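Local coordinates for anopheles Plasmodium-responsive Leucine-rich repeat protein 1B (Anopheles gambiae, PDB 4XGO), which probably acts in the mosquito's response to Plasmodium, its leucine-rich repeat domain, the part in this model, belonging to a protein thought to pair with LRIM1, at residues A[129-134]-A[148-153]; A[135-140]-A[154-159]; A[165-170]-A[186-191]. One frame throughout, in Å; residues are numbered along the deposited sequence.

Contact 1 of 3, residues A[129-134]-A[148-153]; sequences NRLTHV and SYNLLS. With NAG (2-acetamido-2-deoxy-beta-D-glucopyranose), chain C; NAG (2-acetamido-2-deoxy-beta-D-glucopyranose), chain B.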
loop_
_atom_site.group_PDB
_atom_site.type_symbol
_atom_site.label_atom_id
_atom_site.label_comp_id
_atom_site.label_asym_id
_atom_site.label_seq_id
_atom_site.Cartn_x
_atom_site.Cartn_y
_atom_site.Cartn_z
ATOM N N ASN A 129 4.048 -11.909 -1.089
ATOM C CA ASN A 129 5.359 -12.094 -0.494
ATOM C C ASN A 129 6.411 -12.065 -1.621
ATOM O O ASN A 129 6.197 -11.391 -2.634
ATOM C CB ASN A 129 5.358 -13.399 0.280
ATOM C CG ASN A 129 4.669 -13.265 1.622
ATOM O OD1 ASN A 129 5.252 -12.748 2.561
ATOM N ND2 ASN A 129 3.465 -13.770 1.723
ATOM N N ARG A 130 7.532 -12.766 -1.441
ATOM C CA ARG A 130 8.544 -12.914 -2.501
ATOM C C ARG A 130 8.863 -14.381 -2.737
ATOM O O ARG A 130 10.035 -14.751 -2.933
ATOM C CB ARG A 130 9.839 -12.207 -2.116
ATOM C CG ARG A 130 9.729 -10.744 -1.758
ATOM C CD ARG A 130 11.081 -10.228 -1.266
ATOM N NE ARG A 130 11.478 -10.785 0.030
ATOM C CZ ARG A 130 12.577 -10.450 0.706
ATOM N NH1 ARG A 130 13.434 -9.565 0.187
ATOM N NH2 ARG A 130 12.834 -11.001 1.904
ATOM N N LEU A 131 7.836 -15.224 -2.691
ATOM C CA LEU A 131 8.029 -16.664 -2.647
ATOM C C LEU A 131 8.573 -17.210 -3.952
ATOM O O LEU A 131 7.995 -16.970 -5.004
ATOM C CB LEU A 131 6.733 -17.375 -2.309
ATOM C CG LEU A 131 6.312 -17.203 -0.844
ATOM C CD1 LEU A 131 4.898 -17.732 -0.697
ATOM C CD2 LEU A 131 7.278 -17.944 0.074
ATOM N N THR A 132 9.672 -17.958 -3.861
ATOM C CA THR A 132 10.179 -18.707 -5.011
ATOM C C THR A 132 9.979 -20.209 -4.858
ATOM O O THR A 132 10.205 -20.970 -5.802
ATOM C CB THR A 132 11.675 -18.445 -5.189
ATOM O OG1 THR A 132 12.354 -18.771 -3.971
ATOM C CG2 THR A 132 11.910 -16.984 -5.557
ATOM N N HIS A 133 9.603 -20.647 -3.662
ATOM C CA HIS A 133 9.356 -22.038 -3.414
ATOM C C HIS A 133 8.262 -22.212 -2.370
ATOM O O HIS A 133 8.363 -21.667 -1.277
ATOM C CB HIS A 133 10.624 -22.713 -2.883
ATOM C CG HIS A 133 10.439 -24.162 -2.578
ATOM N ND1 HIS A 133 10.506 -25.139 -3.553
ATOM C CD2 HIS A 133 10.132 -24.801 -1.426
ATOM C CE1 HIS A 133 10.294 -26.322 -3.001
ATOM N NE2 HIS A 133 10.054 -26.143 -1.716
ATOM N N VAL A 134 7.238 -22.974 -2.734
ATOM C CA VAL A 134 6.287 -23.528 -1.797
ATOM C C VAL A 134 5.650 -24.761 -2.441
ATOM O O VAL A 134 5.007 -24.650 -3.490
ATOM C CB VAL A 134 5.218 -22.518 -1.324
ATOM C CG1 VAL A 134 4.479 -21.876 -2.488
ATOM C CG2 VAL A 134 4.260 -23.205 -0.360
ATOM N N SER A 148 -0.997 -15.633 -4.865
ATOM C CA SER A 148 -0.848 -14.595 -5.876
ATOM C C SER A 148 0.210 -13.577 -5.461
ATOM O O SER A 148 0.493 -13.438 -4.292
ATOM C CB SER A 148 -2.179 -13.888 -6.158
ATOM O OG SER A 148 -2.649 -13.138 -5.039
ATOM N N TYR A 149 0.802 -12.898 -6.442
ATOM C CA TYR A 149 1.809 -11.865 -6.211
ATOM C C TYR A 149 3.035 -12.415 -5.464
ATOM O O TYR A 149 3.409 -11.953 -4.396
ATOM C CB TYR A 149 1.206 -10.642 -5.517
ATOM C CG TYR A 149 0.171 -9.926 -6.356
ATOM C CD1 TYR A 149 0.550 -8.919 -7.242
ATOM C CD2 TYR A 149 -1.175 -10.261 -6.273
ATOM C CE1 TYR A 149 -0.398 -8.251 -8.008
ATOM C CE2 TYR A 149 -2.126 -9.579 -7.029
ATOM C CZ TYR A 149 -1.705 -8.588 -7.896
ATOM O OH TYR A 149 -2.627 -7.893 -8.665
ATOM N N ASN A 150 3.669 -13.395 -6.086
ATOM C CA ASN A 150 4.911 -13.964 -5.606
ATOM C C ASN A 150 5.862 -14.130 -6.792
ATOM O O ASN A 150 5.653 -13.488 -7.858
ATOM C CB ASN A 150 4.598 -15.245 -4.840
ATOM C CG ASN A 150 4.179 -14.958 -3.418
ATOM O OD1 ASN A 150 4.979 -14.447 -2.629
ATOM N ND2 ASN A 150 2.953 -15.278 -3.084
ATOM N N LEU A 151 6.896 -14.946 -6.621
ATOM C CA LEU A 151 7.910 -15.180 -7.660
ATOM C C LEU A 151 8.034 -16.646 -8.012
ATOM O O LEU A 151 9.151 -17.149 -8.276
ATOM C CB LEU A 151 9.256 -14.654 -7.179
ATOM C CG LEU A 151 9.272 -13.151 -6.909
ATOM C CD1 LEU A 151 10.512 -12.742 -6.145
ATOM C CD2 LEU A 151 9.134 -12.339 -8.179
ATOM N N LEU A 152 6.908 -17.344 -8.023
ATOM C CA LEU A 152 6.895 -18.785 -8.247
ATOM C C LEU A 152 7.047 -19.074 -9.740
ATOM O O LEU A 152 6.488 -18.364 -10.561
ATOM C CB LEU A 152 5.596 -19.411 -7.738
ATOM C CG LEU A 152 5.322 -19.320 -6.241
ATOM C CD1 LEU A 152 3.905 -19.777 -5.912
ATOM C CD2 LEU A 152 6.360 -20.110 -5.456
ATOM N N SER A 153 7.820 -20.105 -10.067
ATOM C CA SER A 153 7.958 -20.528 -11.467
ATOM C C SER A 153 7.339 -21.898 -11.680
ATOM O O SER A 153 7.010 -22.252 -12.800
ATOM C CB SER A 153 9.424 -20.528 -11.889
ATOM O OG SER A 153 9.918 -19.197 -11.971
HETATM C C1 NAG C . -5.826 -13.556 -3.557
HETATM C C2 NAG C . -7.286 -13.168 -3.786
HETATM C C3 NAG C . -7.363 -11.817 -4.505
HETATM C C4 NAG C . -6.587 -10.752 -3.748
HETATM C C5 NAG C . -5.193 -11.286 -3.400
HETATM C C6 NAG C . -4.479 -10.295 -2.476
HETATM C C7 NAG C . -9.150 -14.558 -4.510
HETATM C C8 NAG C . -9.707 -15.506 -5.522
HETATM N N2 NAG C . -7.912 -14.114 -4.668
HETATM O O3 NAG C . -8.710 -11.426 -4.714
HETATM O O4 NAG C . -6.361 -9.619 -4.595
HETATM O O5 NAG C . -5.251 -12.550 -2.757
HETATM O O6 NAG C . -3.492 -9.693 -3.291
HETATM O O7 NAG C . -9.843 -14.219 -3.561
HETATM C C1 NAG B . -7.120 -8.461 -4.229
HETATM C C2 NAG B . -6.457 -7.233 -4.836
HETATM C C3 NAG B . -7.244 -5.980 -4.459
HETATM C C4 NAG B . -8.765 -6.152 -4.565
HETATM C C5 NAG B . -9.271 -7.539 -4.161
HETATM C C6 NAG B . -10.690 -7.776 -4.664
HETATM C C7 NAG B . -4.017 -6.920 -5.066
HETATM C C8 NAG B . -2.688 -6.860 -4.366
HETATM N N2 NAG B . -5.100 -7.137 -4.314
HETATM O O3 NAG B . -6.827 -4.916 -5.292
HETATM O O4 NAG B . -9.390 -5.178 -3.750
HETATM O O5 NAG B . -8.445 -8.544 -4.708
HETATM O O6 NAG B . -11.232 -8.914 -4.029
HETATM O O7 NAG B . -4.049 -6.771 -6.278
HETATM O O HOH W 1 8.808 -21.932 -8.084
#
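Asn150 reaches across with its amide oxygen and meets the backbone of 129-134 at the turn. The N-H of Leu131 points almost straight at Asn150 OD1, 3.0 Å from N to OD1 with 170° at the hydrogen, though from above the carbonyl plane; the N-H of Asn129 adds a weak, bent bond to the same oxygen. The return bond is made by backbone alone: the N-H of Leu151 donates to Leu131 O, 2.8 Å from N to O and more bent (138°). Leu131 lies alongside Asn150, pointing the same way, and Leu131 CB flanks the buried amide, 3.4 Å from Asn150 OD1. Further along, with CG anti to the carbonyl carbon (chi1 -63°), Leu152 brings CD2 to Val134 CG1, 3.9 Å away, the two crossing obliquely. At the outer margin Thr132 CG2 runs beside Leu151 CB, and a water links Thr132 O to Ser153 N.

The Asn150 amide is held at its other end, ND2 bonding the carbonyls of Leu126 and Val147. Asn129 is held likewise one turn earlier, by Leu126 O, Met102 O and Leu107 N. Just before Asn150, Tyr149 has NAG (chain B) C8 over one ring face, 3.8 Å above the plane. The asparagine of the LxxLxLxxN repeat, bonding backbone from coil to coil, with a buried leucine two residues on (Leu131, Leu152), is typical of a leucine-rich repeat solenoid.

Contact 2 of 3, residues A[135-140]-A[154-159]; sequences DLALIP and TLAIPI. Unlike the reference sequence in segment 154-159: Ala156 (reference Val).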
loop_
_atom_site.group_PDB
_atom_site.type_symbol
_atom_site.label_atom_id
_atom_site.label_comp_id
_atom_site.label_asym_id
_atom_site.label_seq_id
_atom_site.Cartn_x
_atom_site.Cartn_y
_atom_site.Cartn_z
ATOM N N ASP A 135 5.857 -25.926 -1.834
ATOM C CA ASP A 135 5.289 -27.171 -2.367
ATOM C C ASP A 135 3.925 -27.431 -1.740
ATOM O O ASP A 135 3.807 -28.127 -0.717
ATOM C CB ASP A 135 6.222 -28.373 -2.145
ATOM C CG ASP A 135 5.724 -29.634 -2.860
ATOM O OD1 ASP A 135 4.564 -29.651 -3.314
ATOM O OD2 ASP A 135 6.499 -30.616 -2.986
ATOM N N LEU A 136 2.894 -26.849 -2.354
ATOM C CA LEU A 136 1.528 -26.977 -1.853
ATOM C C LEU A 136 1.010 -28.406 -1.955
ATOM O O LEU A 136 0.140 -28.807 -1.186
ATOM C CB LEU A 136 0.577 -26.042 -2.627
ATOM C CG LEU A 136 0.913 -24.554 -2.619
ATOM C CD1 LEU A 136 0.130 -23.822 -3.718
ATOM C CD2 LEU A 136 0.638 -23.971 -1.236
ATOM N N ALA A 137 1.566 -29.170 -2.894
ATOM C CA ALA A 137 1.118 -30.540 -3.164
ATOM C C ALA A 137 1.363 -31.492 -1.995
ATOM O O ALA A 137 0.741 -32.541 -1.901
ATOM C CB ALA A 137 1.783 -31.068 -4.429
ATOM N N LEU A 138 2.256 -31.105 -1.094
ATOM C CA LEU A 138 2.478 -31.825 0.154
ATOM C C LEU A 138 1.351 -31.706 1.170
ATOM O O LEU A 138 1.336 -32.452 2.150
ATOM C CB LEU A 138 3.760 -31.316 0.813
ATOM C CG LEU A 138 5.034 -31.840 0.175
ATOM C CD1 LEU A 138 6.250 -31.155 0.791
ATOM C CD2 LEU A 138 5.109 -33.360 0.334
ATOM N N ILE A 139 0.415 -30.781 0.957
ATOM C CA ILE A 139 -0.606 -30.455 1.937
ATOM C C ILE A 139 -1.995 -30.818 1.381
ATOM O O ILE A 139 -2.737 -29.937 0.914
ATOM C CB ILE A 139 -0.537 -28.952 2.280
ATOM C CG1 ILE A 139 0.919 -28.487 2.457
ATOM C CG2 ILE A 139 -1.379 -28.620 3.509
ATOM C CD1 ILE A 139 1.079 -26.992 2.330
ATOM N N PRO A 140 -2.369 -32.111 1.433
ATOM C CA PRO A 140 -3.616 -32.568 0.807
ATOM C C PRO A 140 -4.926 -32.096 1.451
ATOM O O PRO A 140 -5.993 -32.217 0.833
ATOM C CB PRO A 140 -3.480 -34.106 0.827
ATOM C CG PRO A 140 -2.522 -34.389 1.905
ATOM C CD PRO A 140 -1.578 -33.241 1.977
ATOM N N THR A 154 7.207 -22.688 -10.614
ATOM C CA THR A 154 6.581 -23.994 -10.714
ATOM C C THR A 154 5.414 -24.012 -9.742
ATOM O O THR A 154 5.552 -23.559 -8.612
ATOM C CB THR A 154 7.572 -25.119 -10.393
ATOM O OG1 THR A 154 8.623 -25.092 -11.372
ATOM C CG2 THR A 154 6.889 -26.468 -10.429
ATOM N N LEU A 155 4.272 -24.518 -10.185
ATOM C CA LEU A 155 3.099 -24.610 -9.310
ATOM C C LEU A 155 2.706 -26.064 -9.133
ATOM O O LEU A 155 2.221 -26.696 -10.071
ATOM C CB LEU A 155 1.934 -23.807 -9.895
ATOM C CG LEU A 155 0.634 -23.815 -9.085
ATOM C CD1 LEU A 155 0.841 -23.088 -7.756
ATOM C CD2 LEU A 155 -0.490 -23.188 -9.881
ATOM N N ALA A 156 2.921 -26.595 -7.930
ATOM C CA ALA A 156 2.433 -27.911 -7.583
ATOM C C ALA A 156 1.049 -27.770 -6.963
ATOM O O ALA A 156 0.894 -27.149 -5.930
ATOM C CB ALA A 156 3.388 -28.594 -6.615
ATOM N N ILE A 157 0.044 -28.324 -7.615
ATOM C CA ILE A 157 -1.331 -28.192 -7.143
ATOM C C ILE A 157 -1.678 -29.419 -6.306
ATOM O O ILE A 157 -1.523 -30.547 -6.780
ATOM C CB ILE A 157 -2.304 -28.024 -8.328
ATOM C CG1 ILE A 157 -1.973 -26.722 -9.076
ATOM C CG2 ILE A 157 -3.751 -27.993 -7.838
ATOM C CD1 ILE A 157 -2.814 -26.451 -10.285
ATOM N N PRO A 158 -2.151 -29.210 -5.062
ATOM C CA PRO A 158 -2.531 -30.368 -4.239
ATOM C C PRO A 158 -3.778 -31.103 -4.776
ATOM O O PRO A 158 -4.476 -30.614 -5.675
ATOM C CB PRO A 158 -2.780 -29.759 -2.846
ATOM C CG PRO A 158 -3.040 -28.324 -3.091
ATOM C CD PRO A 158 -2.284 -27.935 -4.330
ATOM N N ILE A 159 -4.034 -32.267 -4.206
ATOM C CA ILE A 159 -4.946 -33.245 -4.798
ATOM C C ILE A 159 -6.425 -32.869 -4.717
ATOM O O ILE A 159 -7.229 -33.351 -5.512
ATOM C CB ILE A 159 -4.716 -34.638 -4.161
ATOM C CG1 ILE A 159 -5.276 -35.747 -5.061
ATOM C CG2 ILE A 159 -5.273 -34.699 -2.739
ATOM C CD1 ILE A 159 -4.704 -37.100 -4.735
HETATM O O HOH W 2 2.915 -25.814 -4.819
HETATM O O HOH W 3 -1.836 -33.299 -2.525
#
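This is mainly apolar packing between consecutive coils of the leucine-rich repeat solenoid, where the short 3-10 turn 136-138 lies against strand 154-156 and the Pro158 that follows it. No direct hydrogen bond joins the two segments. The backbones nevertheless come close, with Ala137 CA and Pro158 CA 3.8 Å apart. The Pro158 ring is set against the turn: its CD meets Leu136 CB at 3.8 Å, while its CB sits 3.5 Å from Leu136 O. That same carbonyl accepts from Ile139 N, closing the turn, so the proline carbons border an oxygen that already has a partner. Two methyls touch obliquely beside this, Ala137 CB and Ala156 CB at 3.7 Å; Ala156 is a position where the reference sequence has valine. Deeper in, Leu136 and Leu155 cross obliquely, CD1 to CD1. Leu155 brings its branch there by placing CG anti to the backbone N (chi1 180°). At the far end Pro140 CB touches Ile159 CG2.

Two waters bridge the backbones. One accepts from Leu136 N and donates to Ala156 O, 2.7 Å from each; the other donates to Ala137 O and accepts from Ile159 N. On its other side strand 154-156 pairs with 173-175 through backbone bonds of Leu155. The chemistry implies coils held here by apolar groups, alanine methyls, proline rings and branched side chains, with water rather than direct pairing linking their backbone N-H and carbonyl groups.

Contact 3 of 3, residues A[165-170]-A[186-191]; sequences DASHNT and KLQHNN. With NAG (2-acetamido-2-deoxy-beta-D-glucopyranose), chain C; GOL (glycerol), chain H.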
loop_
_atom_site.group_PDB
_atom_site.type_symbol
_atom_site.label_atom_id
_atom_site.label_comp_id
_atom_site.label_asym_id
_atom_site.label_seq_id
_atom_site.Cartn_x
_atom_site.Cartn_y
_atom_site.Cartn_z
ATOM N N ASP A 165 -5.670 -19.510 -6.331
ATOM C CA ASP A 165 -5.248 -18.295 -7.001
ATOM C C ASP A 165 -3.719 -18.246 -6.960
ATOM O O ASP A 165 -3.120 -18.138 -5.893
ATOM C CB ASP A 165 -5.892 -17.054 -6.373
ATOM C CG ASP A 165 -5.591 -15.755 -7.147
ATOM O OD1 ASP A 165 -4.647 -15.715 -7.974
ATOM O OD2 ASP A 165 -6.312 -14.743 -6.903
ATOM N N ALA A 166 -3.111 -18.384 -8.140
ATOM C CA ALA A 166 -1.651 -18.233 -8.303
ATOM C C ALA A 166 -1.292 -17.170 -9.351
ATOM O O ALA A 166 -0.218 -17.205 -9.969
ATOM C CB ALA A 166 -0.983 -19.564 -8.590
ATOM N N SER A 167 -2.154 -16.167 -9.463
ATOM C CA SER A 167 -1.998 -15.086 -10.431
ATOM C C SER A 167 -0.810 -14.232 -10.033
ATOM O O SER A 167 -0.373 -14.263 -8.871
ATOM C CB SER A 167 -3.274 -14.228 -10.527
ATOM O OG SER A 167 -3.606 -13.560 -9.314
ATOM N N HIS A 168 -0.248 -13.530 -11.007
ATOM C CA HIS A 168 0.853 -12.619 -10.752
ATOM C C HIS A 168 2.065 -13.349 -10.135
ATOM O O HIS A 168 2.581 -12.984 -9.080
ATOM C CB HIS A 168 0.399 -11.446 -9.900
ATOM C CG HIS A 168 -0.695 -10.640 -10.525
ATOM N ND1 HIS A 168 -0.437 -9.567 -11.343
ATOM C CD2 HIS A 168 -2.041 -10.736 -10.446
ATOM C CE1 HIS A 168 -1.574 -9.032 -11.746
ATOM N NE2 HIS A 168 -2.564 -9.715 -11.203
ATOM N N ASN A 169 2.501 -14.391 -10.821
ATOM C CA ASN A 169 3.770 -15.066 -10.507
ATOM C C ASN A 169 4.571 -15.127 -11.814
ATOM O O ASN A 169 4.302 -14.326 -12.713
ATOM C CB ASN A 169 3.491 -16.442 -9.911
ATOM C CG ASN A 169 3.261 -16.385 -8.410
ATOM O OD1 ASN A 169 4.212 -16.328 -7.620
ATOM N ND2 ASN A 169 1.992 -16.365 -8.012
ATOM N N THR A 170 5.538 -16.030 -11.918
ATOM C CA THR A 170 6.251 -16.281 -13.187
ATOM C C THR A 170 6.143 -17.756 -13.559
ATOM O O THR A 170 7.127 -18.397 -14.002
ATOM C CB THR A 170 7.738 -15.849 -13.121
ATOM O OG1 THR A 170 8.433 -16.553 -12.083
ATOM C CG2 THR A 170 7.843 -14.370 -12.856
ATOM N N LYS A 186 -7.091 -19.474 -10.944
ATOM C CA LYS A 186 -6.669 -18.173 -11.425
ATOM C C LYS A 186 -5.168 -18.210 -11.619
ATOM O O LYS A 186 -4.408 -18.342 -10.649
ATOM C CB LYS A 186 -7.025 -17.089 -10.417
ATOM C CG LYS A 186 -8.434 -17.113 -9.922
ATOM C CD LYS A 186 -9.438 -16.975 -11.016
ATOM C CE LYS A 186 -9.466 -15.570 -11.601
ATOM N NZ LYS A 186 -9.922 -14.524 -10.628
ATOM N N LEU A 187 -4.759 -18.143 -12.887
ATOM C CA LEU A 187 -3.355 -18.169 -13.307
ATOM C C LEU A 187 -2.972 -16.972 -14.179
ATOM O O LEU A 187 -1.940 -16.991 -14.855
ATOM C CB LEU A 187 -3.039 -19.487 -14.036
ATOM C CG LEU A 187 -2.924 -20.710 -13.130
ATOM C CD1 LEU A 187 -2.905 -22.018 -13.886
ATOM C CD2 LEU A 187 -1.716 -20.561 -12.258
ATOM N N GLN A 188 -3.783 -15.916 -14.155
ATOM C CA GLN A 188 -3.509 -14.755 -15.004
ATOM C C GLN A 188 -2.208 -14.078 -14.572
ATOM O O GLN A 188 -1.843 -14.132 -13.381
ATOM C CB GLN A 188 -4.686 -13.774 -15.010
ATOM C CG GLN A 188 -4.987 -13.037 -13.719
ATOM C CD GLN A 188 -5.894 -13.788 -12.756
ATOM O OE1 GLN A 188 -6.093 -14.998 -12.865
ATOM N NE2 GLN A 188 -6.488 -13.043 -11.810
ATOM N N HIS A 189 -1.486 -13.514 -15.540
ATOM C CA HIS A 189 -0.225 -12.822 -15.297
ATOM C C HIS A 189 0.818 -13.828 -14.825
ATOM O O HIS A 189 1.295 -13.779 -13.683
ATOM C CB HIS A 189 -0.373 -11.645 -14.310
ATOM C CG HIS A 189 -1.194 -10.499 -14.832
ATOM N ND1 HIS A 189 -0.671 -9.488 -15.619
ATOM C CD2 HIS A 189 -2.507 -10.212 -14.682
ATOM C CE1 HIS A 189 -1.633 -8.630 -15.921
ATOM N NE2 HIS A 189 -2.756 -9.055 -15.376
ATOM N N ASN A 190 1.135 -14.765 -15.720
ATOM C CA ASN A 190 2.172 -15.744 -15.500
ATOM C C ASN A 190 2.964 -15.946 -16.785
ATOM O O ASN A 190 2.892 -15.096 -17.682
ATOM C CB ASN A 190 1.583 -17.041 -14.943
ATOM C CG ASN A 190 1.478 -17.000 -13.428
ATOM O OD1 ASN A 190 2.494 -16.858 -12.741
ATOM N ND2 ASN A 190 0.256 -17.040 -12.906
ATOM N N ASN A 191 3.701 -17.048 -16.862
ATOM C CA ASN A 191 4.555 -17.325 -18.028
ATOM C C ASN A 191 4.256 -18.668 -18.696
ATOM O O ASN A 191 5.163 -19.371 -19.187
ATOM C CB ASN A 191 5.993 -17.212 -17.571
ATOM C CG ASN A 191 6.408 -15.767 -17.354
ATOM O OD1 ASN A 191 6.813 -15.067 -18.295
ATOM N ND2 ASN A 191 6.286 -15.300 -16.150
HETATM C C1 NAG C . -5.826 -13.556 -3.557
HETATM C C2 NAG C . -7.286 -13.168 -3.786
HETATM C C3 NAG C . -7.363 -11.817 -4.505
HETATM C C4 NAG C . -6.587 -10.752 -3.748
HETATM C C5 NAG C . -5.193 -11.286 -3.400
HETATM C C6 NAG C . -4.479 -10.295 -2.476
HETATM C C7 NAG C . -9.150 -14.558 -4.510
HETATM C C8 NAG C . -9.707 -15.506 -5.522
HETATM N N2 NAG C . -7.912 -14.114 -4.668
HETATM O O3 NAG C . -8.710 -11.426 -4.714
HETATM O O4 NAG C . -6.361 -9.619 -4.595
HETATM O O5 NAG C . -5.251 -12.550 -2.757
HETATM O O6 NAG C . -3.492 -9.693 -3.291
HETATM O O7 NAG C . -9.843 -14.219 -3.561
HETATM C C1 GOL H . -6.582 -9.149 -12.955
HETATM O O1 GOL H . -5.635 -9.687 -12.005
HETATM C C2 GOL H . -6.172 -9.432 -14.412
HETATM O O2 GOL H . -5.810 -8.228 -15.101
HETATM C C3 GOL H . -7.304 -10.109 -15.182
HETATM O O3 GOL H . -6.823 -10.615 -16.441
HETATM O O HOH W 4 4.925 -13.130 -15.129
#
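His168 and His189 lie side by side and point the same way, their rings forming an offset stack with centroids 4.3 Å apart and planes 12° from parallel. The slip places His168 CE1 over the face of His189, 3.3 Å from His189 CD2, while His189 CB makes a CH-pi contact above the His168 ring. Both rings have CG anti to the carbonyl carbon, and both residues have positive phi, so successive turns deliver them in the same pose. One glycerol, probably from the crystallisation liquor, bridges the edges: its O1 bonds His168 NE2 and its O2 bonds His189 NE2.

Beneath the rings, His168 N bonds Gln188 O in the carbonyl plane, at 2.9 Å. Asn190 sets its ND2 between two carbonyls: one N-H donates to Ala166 O (3.0 Å from Asn190 ND2, 167° at the hydrogen), the other to Leu187 O, both close to its own amide plane. Ala166 O also accepts from Asn169 ND2, so the asparagines of two successive turns both donate to the carbonyl of the buried Ala166. At the strand end, Ala166 N meets Lys186 O nearly along the C=O axis at 2.8 Å. Asp165 forms an Asx turn, OD1 taking both the N-H and the hydroxyl of Ser167, while OD2 accepts from NAG (chain C) N2 at 2.8 Å.

Here strands 163-165 and 184-186 pair in parallel and run out into their turns. The histidine stack continues to Tyr149 before it and Tyr211 after it, while Ala166 and Leu187 reach inward to Leu155 of strand 154-156.

In the fold
From the N terminus, the chain leaves strand 123-125 through 129-134 and then 135-140, passes through strand 144-146, and comes back through 148-153 and 154-159. Contacts 1 and 2 each close a loop of one coil, with 13 residues between their segments. They cross along the sequence, their segments alternating, and together bind one coil to the next at two successive places, about 13 Å between centres. Contact 3 follows in series, closing a loop with 15 residues between its segments and joining the turns after strands 163-165 and 184-186. It meets contact 1 directly, Asn169 and Thr170 bonding the backbone of Leu152, and both touch the same sugar. Contact 2 reaches it through the core, where Leu155 packs on Ala166 and Leu187.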